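Local coordinates for integrase (Bovine immunodeficiency virus, PDB 3KKR), which probably inserts the DNA copy of the viral genome into a host chromosome, as retroviral integrases do, at residues Ser25-Ala30 and Ser126-Arg131; Thr10-Thr15 and Asp101-Leu106; Gln40-Ile45 and Ala67-Asn72. All coordinates share one frame; numbering follows the deposited sequence.

How the interactions relate
Followed from the N terminus, a compact α/β domain is tied together by distant segments. Residues 10-15, the end of strand 4-11 and the turn after it, open interaction 2, and residues 25-30, entering strand 27-33, open interaction 1. Interaction 3 then opens at 40-45 and closes at 67-72, so its short loop lies within both others. Helix 89-110 closes interaction 2 at 101-106, and helix 116-130 closes interaction 1 at 126-131. Those two loops cross, touching where Leu127 packs on Leu102. Interactions 1 and 2 tie helices 89-110 and 116-130 to the sheet and to the loop that follows strand 4-11; interaction 3, centred about 23 Å from the centres of both, pairs helices 38-51 and 68-76.

Interaction 1 (Ser25-Ala30 and Ser126-Arg131); sequences SGLVEA and SLNKKR
The carboxamide of Asn128 meets Leu27 and Val28 with one face and with its polar edge. Leu27 CD1 stands almost straight above the amide carbon, 3.4 Å from Asn128 CG, its side chain crossing the amide at about a right angle. At the edge, both polar atoms are used on one residue. Val28 N donates to Asn128 OD1 over 3.0 Å, nearly straight but tilted out of the carbonyl plane, while Asn128 ND2 donates a hydrogen bond to Val28 O at 2.8 Å, in the carbonyl plane and on a lone pair. This two-point grip sets which end of the amide is oxygen and holds its rotation. With Asn128 CG beside its own backbone N (chi1 -66°), the amide is carried across to the backbone of Val28. Val28 CG2 adds an apolar contact with Leu127 CD2 at 3.9 Å. The pairing illustrates how a side-chain amide can take up the outward-facing N-H and C=O of Val28 in outermost strand 27-33, where Glu29 pairs with Ala20 of strand 16-22. Around this buried junction, Leu27 rests on Tyr140 and Tyr143 of helix 139-151, and Val28 on Ala98 of helix 89-110 and Leu124 of helix 116-130.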
loop_
_atom_site.group_PDB
_atom_site.type_symbol
_atom_site.label_atom_id
_atom_site.label_comp_id
_atom_site.label_asym_id
_atom_site.label_seq_id
_atom_site.Cartn_x
_atom_site.Cartn_y
_atom_site.Cartn_z
ATOM N N SER A 25 1.444 -6.671 8.436
ATOM C CA SER A 25 0.553 -7.704 7.925
ATOM C C SER A 25 0.864 -8.092 6.482
ATOM O O SER A 25 0.491 -9.178 6.032
ATOM C CB SER A 25 -0.906 -7.254 8.038
ATOM O OG SER A 25 -1.119 -6.033 7.355
ATOM N N GLY A 26 1.559 -7.213 5.767
ATOM C CA GLY A 26 1.782 -7.395 4.349
ATOM C C GLY A 26 0.557 -6.993 3.551
ATOM O O GLY A 26 0.470 -7.248 2.355
ATOM N N LEU A 27 -0.400 -6.357 4.214
ATOM C CA LEU A 27 -1.590 -5.876 3.531
ATOM C C LEU A 27 -1.242 -4.779 2.537
ATOM O O LEU A 27 -0.474 -3.867 2.849
ATOM C CB LEU A 27 -2.614 -5.342 4.528
ATOM C CG LEU A 27 -3.986 -5.042 3.935
ATOM C CD1 LEU A 27 -4.833 -6.311 3.915
ATOM C CD2 LEU A 27 -4.669 -3.965 4.732
ATOM N N VAL A 28 -1.838 -4.867 1.349
ATOM C CA VAL A 28 -1.560 -3.940 0.257
ATOM C C VAL A 28 -2.760 -3.096 -0.144
ATOM O O VAL A 28 -3.891 -3.578 -0.217
ATOM C CB VAL A 28 -1.105 -4.690 -0.996
ATOM C CG1 VAL A 28 -0.894 -3.718 -2.142
ATOM C CG2 VAL A 28 0.155 -5.470 -0.703
ATOM N N GLU A 29 -2.488 -1.825 -0.414
ATOM C CA GLU A 29 -3.486 -0.897 -0.927
ATOM C C GLU A 29 -2.889 -0.195 -2.124
ATOM O O GLU A 29 -1.872 0.481 -2.012
ATOM C CB GLU A 29 -3.859 0.133 0.134
ATOM C CG GLU A 29 -4.562 1.375 -0.421
ATOM C CD GLU A 29 -6.060 1.172 -0.648
ATOM O OE1 GLU A 29 -6.807 2.167 -0.570
ATOM O OE2 GLU A 29 -6.492 0.026 -0.898
ATOM N N ALA A 30 -3.506 -0.366 -3.280
ATOM C CA ALA A 30 -2.940 0.195 -4.491
ATOM C C ALA A 30 -3.997 0.915 -5.317
ATOM O O ALA A 30 -5.196 0.696 -5.150
ATOM C CB ALA A 30 -2.257 -0.883 -5.296
ATOM N N SER A 126 -7.469 -10.953 -3.854
ATOM C CA SER A 126 -6.765 -12.227 -3.861
ATOM C C SER A 126 -5.629 -12.235 -2.831
ATOM O O SER A 126 -5.605 -13.049 -1.915
ATOM C CB SER A 126 -6.212 -12.504 -5.260
ATOM O OG SER A 126 -5.416 -13.673 -5.275
ATOM N N LEU A 127 -4.702 -11.303 -2.997
ATOM C CA LEU A 127 -3.525 -11.166 -2.154
ATOM C C LEU A 127 -3.865 -10.993 -0.679
ATOM O O LEU A 127 -3.347 -11.712 0.181
ATOM C CB LEU A 127 -2.741 -9.951 -2.639
ATOM C CG LEU A 127 -1.229 -9.877 -2.492
ATOM C CD1 LEU A 127 -0.681 -9.109 -3.672
ATOM C CD2 LEU A 127 -0.860 -9.207 -1.175
ATOM N N ASN A 128 -4.737 -10.033 -0.394
ATOM C CA ASN A 128 -5.067 -9.671 0.975
ATOM C C ASN A 128 -6.057 -10.628 1.639
ATOM O O ASN A 128 -5.952 -10.904 2.829
ATOM C CB ASN A 128 -5.642 -8.249 1.020
ATOM C CG ASN A 128 -4.625 -7.176 0.640
ATOM O OD1 ASN A 128 -3.420 -7.344 0.812
ATOM N ND2 ASN A 128 -5.122 -6.054 0.140
ATOM N N LYS A 129 -7.021 -11.129 0.873
ATOM C CA LYS A 129 -8.173 -11.812 1.465
ATOM C C LYS A 129 -8.251 -13.307 1.192
ATOM O O LYS A 129 -8.932 -14.040 1.907
ATOM C CB LYS A 129 -9.479 -11.177 0.982
ATOM C CG LYS A 129 -9.723 -9.746 1.421
ATOM C CD LYS A 129 -11.089 -9.272 0.930
ATOM C CE LYS A 129 -11.427 -7.898 1.479
ATOM N NZ LYS A 129 -12.882 -7.636 1.357
ATOM N N LYS A 130 -7.574 -13.762 0.154
ATOM C CA LYS A 130 -7.735 -15.138 -0.271
ATOM C C LYS A 130 -6.495 -15.960 0.002
ATOM O O LYS A 130 -6.589 -17.121 0.390
ATOM C CB LYS A 130 -8.089 -15.189 -1.753
ATOM C CG LYS A 130 -9.415 -14.525 -2.073
ATOM C CD LYS A 130 -9.821 -14.784 -3.512
ATOM C CE LYS A 130 -11.187 -14.183 -3.826
ATOM N NZ LYS A 130 -12.255 -14.697 -2.919
ATOM N N ARG A 131 -5.329 -15.359 -0.201
ATOM C CA ARG A 131 -4.078 -16.067 0.021
ATOM C C ARG A 131 -3.675 -15.987 1.490
ATOM O O ARG A 131 -3.686 -14.912 2.091
ATOM C CB ARG A 131 -2.972 -15.501 -0.872
ATOM C CG ARG A 131 -3.340 -15.430 -2.352
ATOM C CD ARG A 131 -3.323 -16.798 -3.008
ATOM N NE ARG A 131 -4.051 -16.794 -4.273
ATOM C CZ ARG A 131 -3.877 -17.690 -5.241
ATOM N NH1 ARG A 131 -2.986 -18.661 -5.094
ATOM N NH2 ARG A 131 -4.590 -17.609 -6.359
#

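Interaction 2 (Thr10-Thr15 and Asp101-Leu106); sequences THWNKT and DLKDRL. With NO3 (nitrate ion), chain F.
Trp12 and Leu106 make the apolar half of this contact, a CH-pi interaction in which the branched carbon of the leucine sits over the indole. Leu106 CG lies 3.8 Å from the centroid of the six-membered ring of Trp12 and only 5° off its normal. Trp12 CH2, at the far end of the ring system, comes within 3.5 Å of the backbone Leu106 O. Trp12 CG lies anti to its backbone N (chi1 -167°), which swings the indole from the loop toward helix 89-110. Val116 and Ile17 also pack on Trp12, and Asn13 OD1 lies 3.6 Å above the face opposite Leu106, offset toward the rim.

The polar half belongs to Lys103. Extended until its last bend (chi4 -58°), its chain runs by Trp12 in the opposite direction, and Lys103 NZ, near the plane at the ring edge, donates to His11 O at 2.8 Å, from above the carbonyl plane. The methyl Thr10 CG2 meets both end atoms tip to tip, Lys103 NZ (3.1 Å) nearer than Lys103 CE.

A further hydrogen bond lies on another side of the helix, from Arg105 NH2 to O1 of a nitrate probably from the crystallisation liquor (3.0 Å); Arg105 NH1 is hydrogen-bonded to Ser126 OG. The chemistry implies a loop held by one ring face of Trp12 packed on Leu106 and one charged donor whose carbonyl acceptor probably helps stabilise the ammonium.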
loop_
_atom_site.group_PDB
_atom_site.type_symbol
_atom_site.label_atom_id
_atom_site.label_comp_id
_atom_site.label_asym_id
_atom_site.label_seq_id
_atom_site.Cartn_x
_atom_site.Cartn_y
_atom_site.Cartn_z
ATOM N N THR A 10 4.808 2.150 -8.801
ATOM C CA THR A 10 5.222 1.034 -9.620
ATOM C C THR A 10 4.661 1.206 -11.024
ATOM O O THR A 10 3.758 2.009 -11.251
ATOM C CB THR A 10 4.724 -0.284 -9.021
ATOM O OG1 THR A 10 5.186 -0.388 -7.670
ATOM C CG2 THR A 10 5.252 -1.459 -9.812
ATOM N N HIS A 11 5.213 0.466 -11.972
ATOM C CA HIS A 11 4.690 0.480 -13.326
ATOM C C HIS A 11 4.383 -0.946 -13.730
ATOM O O HIS A 11 5.151 -1.856 -13.427
ATOM C CB HIS A 11 5.705 1.108 -14.277
ATOM C CG HIS A 11 6.080 2.508 -13.914
ATOM N ND1 HIS A 11 5.517 3.613 -14.518
ATOM C CD2 HIS A 11 6.959 2.991 -12.999
ATOM C CE1 HIS A 11 6.035 4.713 -14.000
ATOM N NE2 HIS A 11 6.912 4.360 -13.072
ATOM N N TRP A 12 3.252 -1.154 -14.389
ATOM C CA TRP A 12 2.905 -2.497 -14.825
ATOM C C TRP A 12 2.910 -2.602 -16.347
ATOM O O TRP A 12 3.953 -2.877 -16.951
ATOM C CB TRP A 12 1.568 -2.931 -14.244
ATOM C CG TRP A 12 1.337 -4.381 -14.411
ATOM C CD1 TRP A 12 2.209 -5.389 -14.112
ATOM C CD2 TRP A 12 0.158 -5.004 -14.919
ATOM N NE1 TRP A 12 1.642 -6.607 -14.406
ATOM C CE2 TRP A 12 0.380 -6.395 -14.901
ATOM C CE3 TRP A 12 -1.066 -4.522 -15.386
ATOM C CZ2 TRP A 12 -0.578 -7.307 -15.333
ATOM C CZ3 TRP A 12 -2.016 -5.429 -15.810
ATOM C CH2 TRP A 12 -1.766 -6.804 -15.782
ATOM N N ASN A 13 1.793 -2.329 -17.006
ATOM C CA ASN A 13 1.734 -2.352 -18.458
ATOM C C ASN A 13 2.458 -1.245 -18.699
ATOM O O ASN A 13 3.571 -1.263 -18.726
ATOM C CB ASN A 13 0.363 -1.978 -18.923
ATOM C CG ASN A 13 -0.464 -3.147 -19.080
ATOM O OD1 ASN A 13 0.010 -4.199 -18.799
ATOM N ND2 ASN A 13 -1.646 -3.019 -19.570
ATOM N N LYS A 14 1.814 -0.171 -18.727
ATOM C CA LYS A 14 2.565 0.957 -18.456
ATOM C C LYS A 14 1.803 1.965 -17.609
ATOM O O LYS A 14 2.094 3.076 -17.511
ATOM C CB LYS A 14 3.008 1.453 -19.564
ATOM N N THR A 15 0.802 1.488 -16.975
ATOM C CA THR A 15 0.147 2.262 -16.062
ATOM C C THR A 15 0.992 2.361 -14.835
ATOM O O THR A 15 1.744 1.489 -14.510
ATOM C CB THR A 15 -1.131 1.678 -15.760
ATOM O OG1 THR A 15 -0.949 0.838 -14.708
ATOM C CG2 THR A 15 -1.417 0.818 -16.715
ATOM N N ASP A 101 4.043 -10.353 -5.356
ATOM C CA ASP A 101 2.728 -10.987 -5.289
ATOM C C ASP A 101 1.671 -10.161 -6.028
ATOM O O ASP A 101 0.811 -10.715 -6.701
ATOM C CB ASP A 101 2.305 -11.211 -3.839
ATOM C CG ASP A 101 3.210 -12.188 -3.106
ATOM O OD1 ASP A 101 3.235 -12.146 -1.860
ATOM O OD2 ASP A 101 3.895 -12.995 -3.772
ATOM N N LEU A 102 1.744 -8.836 -5.917
ATOM C CA LEU A 102 0.779 -7.981 -6.603
ATOM C C LEU A 102 0.887 -8.130 -8.109
ATOM O O LEU A 102 -0.126 -8.229 -8.795
ATOM C CB LEU A 102 0.944 -6.512 -6.220
ATOM C CG LEU A 102 -0.176 -5.597 -6.746
ATOM C CD1 LEU A 102 -1.567 -6.038 -6.253
ATOM C CD2 LEU A 102 0.074 -4.144 -6.379
ATOM N N LYS A 103 2.116 -8.140 -8.617
ATOM C CA LYS A 103 2.355 -8.312 -10.047
ATOM C C LYS A 103 1.985 -9.713 -10.532
ATOM O O LYS A 103 1.562 -9.887 -11.669
ATOM C CB LYS A 103 3.807 -7.997 -10.403
ATOM C CG LYS A 103 4.144 -6.529 -10.334
ATOM C CD LYS A 103 5.529 -6.253 -10.880
ATOM C CE LYS A 103 5.844 -4.764 -10.852
ATOM N NZ LYS A 103 4.852 -3.962 -11.623
ATOM N N ASP A 104 2.153 -10.710 -9.673
ATOM C CA ASP A 104 1.709 -12.063 -10.002
ATOM C C ASP A 104 0.196 -12.105 -10.105
ATOM O O ASP A 104 -0.353 -12.495 -11.135
ATOM C CB ASP A 104 2.171 -13.075 -8.949
ATOM C CG ASP A 104 3.659 -13.362 -9.030
ATOM O OD1 ASP A 104 4.204 -13.964 -8.074
ATOM O OD2 ASP A 104 4.279 -12.981 -10.048
ATOM N N ARG A 105 -0.472 -11.706 -9.028
ATOM C CA ARG A 105 -1.930 -11.719 -8.975
ATOM C C ARG A 105 -2.514 -10.830 -10.061
ATOM O O ARG A 105 -3.570 -11.126 -10.611
ATOM C CB ARG A 105 -2.426 -11.277 -7.593
ATOM C CG ARG A 105 -2.081 -12.250 -6.469
ATOM C CD ARG A 105 -2.942 -13.505 -6.543
ATOM N NE ARG A 105 -2.531 -14.415 -7.608
ATOM C CZ ARG A 105 -3.339 -15.286 -8.205
ATOM N NH1 ARG A 105 -4.618 -15.357 -7.862
ATOM N NH2 ARG A 105 -2.868 -16.076 -9.161
ATOM N N LEU A 106 -1.809 -9.749 -10.373
ATOM C CA LEU A 106 -2.245 -8.807 -11.393
ATOM C C LEU A 106 -2.193 -9.463 -12.763
ATOM O O LEU A 106 -3.074 -9.265 -13.593
ATOM C CB LEU A 106 -1.344 -7.576 -11.363
ATOM C CG LEU A 106 -1.916 -6.223 -11.784
ATOM C CD1 LEU A 106 -3.380 -6.092 -11.396
ATOM C CD2 LEU A 106 -1.092 -5.109 -11.164
HETATM N N NO3 F . -5.306 -18.391 -10.571
HETATM O O1 NO3 F . -3.997 -18.694 -10.168
HETATM O O2 NO3 F . -6.392 -18.940 -9.869
HETATM O O3 NO3 F . -5.528 -17.543 -11.669
#

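Interaction 3 (Gln40-Ile45 and Ala67-Asn72); sequences QVALCI and AHRIEN
Ile70 points its two branch ends at different residues of helix 38-51, which makes it the pivot of this contact. Its longer arm runs across Val41 at about a right angle, bringing Ile70 CD1 to 3.8 Å from Val41 CG1 and to 3.9 Å from the methyl Ala42 CB. The same carbon reaches as close to the backbone Ala42 N, at 3.8 Å, so the methyl beds against the helix surface itself. The short arm serves a different neighbour: Ile70 CG2 touches Ile45 CD1 at 3.9 Å, the two isoleucines lying oblique to one another. This division of labour follows from the torsions of Ile70, with CG1 beside the backbone N (chi1 -51°) and a second bend (chi2 -48°) turning CD1 toward Val41 and Ala42.

The two helices run nearly parallel, 19° between their short axes and 9.7 Å apart at closest approach. That direction suits the RNase H-like fold of the integrase core, in which helix 38-51 leads into strand 56-59, and helix 68-76 lies on the crossover from that strand to its parallel neighbour 80-83.

Arg69, exposed to solvent, lays its aliphatic part against Ala42, with Arg69 CD 3.9 Å from Ala42 CB. Beyond the contact, Val41 also packs on Cys64 and Phe65 of helix 63-66, and Ile45 on Trp18 of strand 16-22.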
loop_
_atom_site.group_PDB
_atom_site.type_symbol
_atom_site.label_atom_id
_atom_site.label_comp_id
_atom_site.label_asym_id
_atom_site.label_seq_id
_atom_site.Cartn_x
_atom_site.Cartn_y
_atom_site.Cartn_z
ATOM N N GLN A 40 -1.629 13.710 -6.962
ATOM C CA GLN A 40 -2.117 12.343 -7.047
ATOM C C GLN A 40 -1.865 11.570 -5.760
ATOM O O GLN A 40 -2.764 10.908 -5.241
ATOM C CB GLN A 40 -1.458 11.626 -8.217
ATOM C CG GLN A 40 -1.786 12.256 -9.543
ATOM C CD GLN A 40 -3.273 12.424 -9.722
ATOM O OE1 GLN A 40 -4.008 11.446 -9.848
ATOM N NE2 GLN A 40 -3.731 13.671 -9.729
ATOM N N VAL A 41 -0.635 11.649 -5.259
ATOM C CA VAL A 41 -0.243 10.967 -4.033
ATOM C C VAL A 41 -1.116 11.395 -2.851
ATOM O O VAL A 41 -1.475 10.580 -2.009
ATOM C CB VAL A 41 1.249 11.221 -3.715
ATOM C CG1 VAL A 41 1.569 10.842 -2.294
ATOM C CG2 VAL A 41 2.138 10.452 -4.676
ATOM N N ALA A 42 -1.464 12.675 -2.799
ATOM C CA ALA A 42 -2.285 13.204 -1.712
ATOM C C ALA A 42 -3.684 12.608 -1.713
ATOM O O ALA A 42 -4.281 12.427 -0.659
ATOM C CB ALA A 42 -2.358 14.722 -1.783
ATOM N N LEU A 43 -4.210 12.320 -2.900
ATOM C CA LEU A 43 -5.518 11.686 -3.035
ATOM C C LEU A 43 -5.462 10.234 -2.574
ATOM O O LEU A 43 -6.365 9.743 -1.893
ATOM C CB LEU A 43 -5.990 11.748 -4.488
ATOM C CG LEU A 43 -6.927 12.895 -4.859
ATOM C CD1 LEU A 43 -6.664 14.117 -4.008
ATOM C CD2 LEU A 43 -6.817 13.226 -6.344
ATOM N N CYS A 44 -4.388 9.558 -2.958
ATOM C CA CYS A 44 -4.169 8.184 -2.559
ATOM C C CYS A 44 -4.021 8.094 -1.056
ATOM O O CYS A 44 -4.591 7.212 -0.424
ATOM C CB CYS A 44 -2.931 7.634 -3.247
ATOM S SG CYS A 44 -3.146 7.426 -5.017
ATOM N N ILE A 45 -3.259 9.013 -0.482
ATOM C CA ILE A 45 -3.052 9.018 0.955
ATOM C C ILE A 45 -4.352 9.289 1.700
ATOM O O ILE A 45 -4.633 8.658 2.721
ATOM C CB ILE A 45 -1.981 10.034 1.362
ATOM C CG1 ILE A 45 -0.593 9.436 1.104
ATOM C CG2 ILE A 45 -2.150 10.444 2.824
ATOM C CD1 ILE A 45 0.556 10.441 1.193
ATOM N N ALA A 67 6.937 16.562 -1.346
ATOM C CA ALA A 67 6.411 17.898 -1.612
ATOM C C ALA A 67 5.675 18.437 -0.408
ATOM O O ALA A 67 5.091 17.674 0.358
ATOM C CB ALA A 67 5.501 17.876 -2.810
ATOM N N HIS A 68 5.697 19.757 -0.246
ATOM C CA HIS A 68 5.102 20.394 0.924
ATOM C C HIS A 68 3.678 19.914 1.170
ATOM O O HIS A 68 3.249 19.761 2.314
ATOM C CB HIS A 68 5.105 21.914 0.786
ATOM C CG HIS A 68 4.379 22.608 1.892
ATOM N ND1 HIS A 68 3.037 22.915 1.825
ATOM C CD2 HIS A 68 4.800 23.022 3.114
ATOM C CE1 HIS A 68 2.664 23.497 2.952
ATOM N NE2 HIS A 68 3.717 23.578 3.746
ATOM N N ARG A 69 2.944 19.689 0.087
ATOM C CA ARG A 69 1.565 19.241 0.181
ATOM C C ARG A 69 1.451 17.934 0.971
ATOM O O ARG A 69 0.605 17.802 1.864
ATOM C CB ARG A 69 0.967 19.093 -1.213
ATOM C CG ARG A 69 -0.103 18.049 -1.288
ATOM C CD ARG A 69 -1.137 18.398 -2.320
ATOM N NE ARG A 69 -0.555 18.869 -3.571
ATOM C CZ ARG A 69 -1.285 19.267 -4.609
ATOM N NH1 ARG A 69 -2.611 19.241 -4.535
ATOM N NH2 ARG A 69 -0.699 19.687 -5.720
ATOM N N ILE A 70 2.317 16.977 0.648
ATOM C CA ILE A 70 2.350 15.692 1.347
ATOM C C ILE A 70 2.763 15.847 2.808
ATOM O O ILE A 70 2.111 15.322 3.702
ATOM C CB ILE A 70 3.300 14.698 0.656
ATOM C CG1 ILE A 70 2.982 14.616 -0.836
ATOM C CG2 ILE A 70 3.212 13.335 1.313
ATOM C CD1 ILE A 70 1.505 14.432 -1.140
ATOM N N GLU A 71 3.847 16.572 3.047
ATOM C CA GLU A 71 4.317 16.809 4.406
ATOM C C GLU A 71 3.234 17.461 5.267
ATOM O O GLU A 71 3.040 17.106 6.431
ATOM C CB GLU A 71 5.563 17.694 4.379
ATOM C CG GLU A 71 6.690 17.158 3.513
ATOM C CD GLU A 71 7.830 18.153 3.348
ATOM O OE1 GLU A 71 7.672 19.323 3.758
ATOM O OE2 GLU A 71 8.889 17.768 2.805
ATOM N N ASN A 72 2.532 18.423 4.684
ATOM C CA ASN A 72 1.480 19.145 5.380
ATOM C C ASN A 72 0.320 18.227 5.701
ATOM O O ASN A 72 -0.214 18.237 6.808
ATOM C CB ASN A 72 0.984 20.292 4.503
ATOM C CG ASN A 72 -0.066 21.144 5.187
ATOM O OD1 ASN A 72 -1.247 21.114 4.820
ATOM N ND2 ASN A 72 0.357 21.909 6.193
#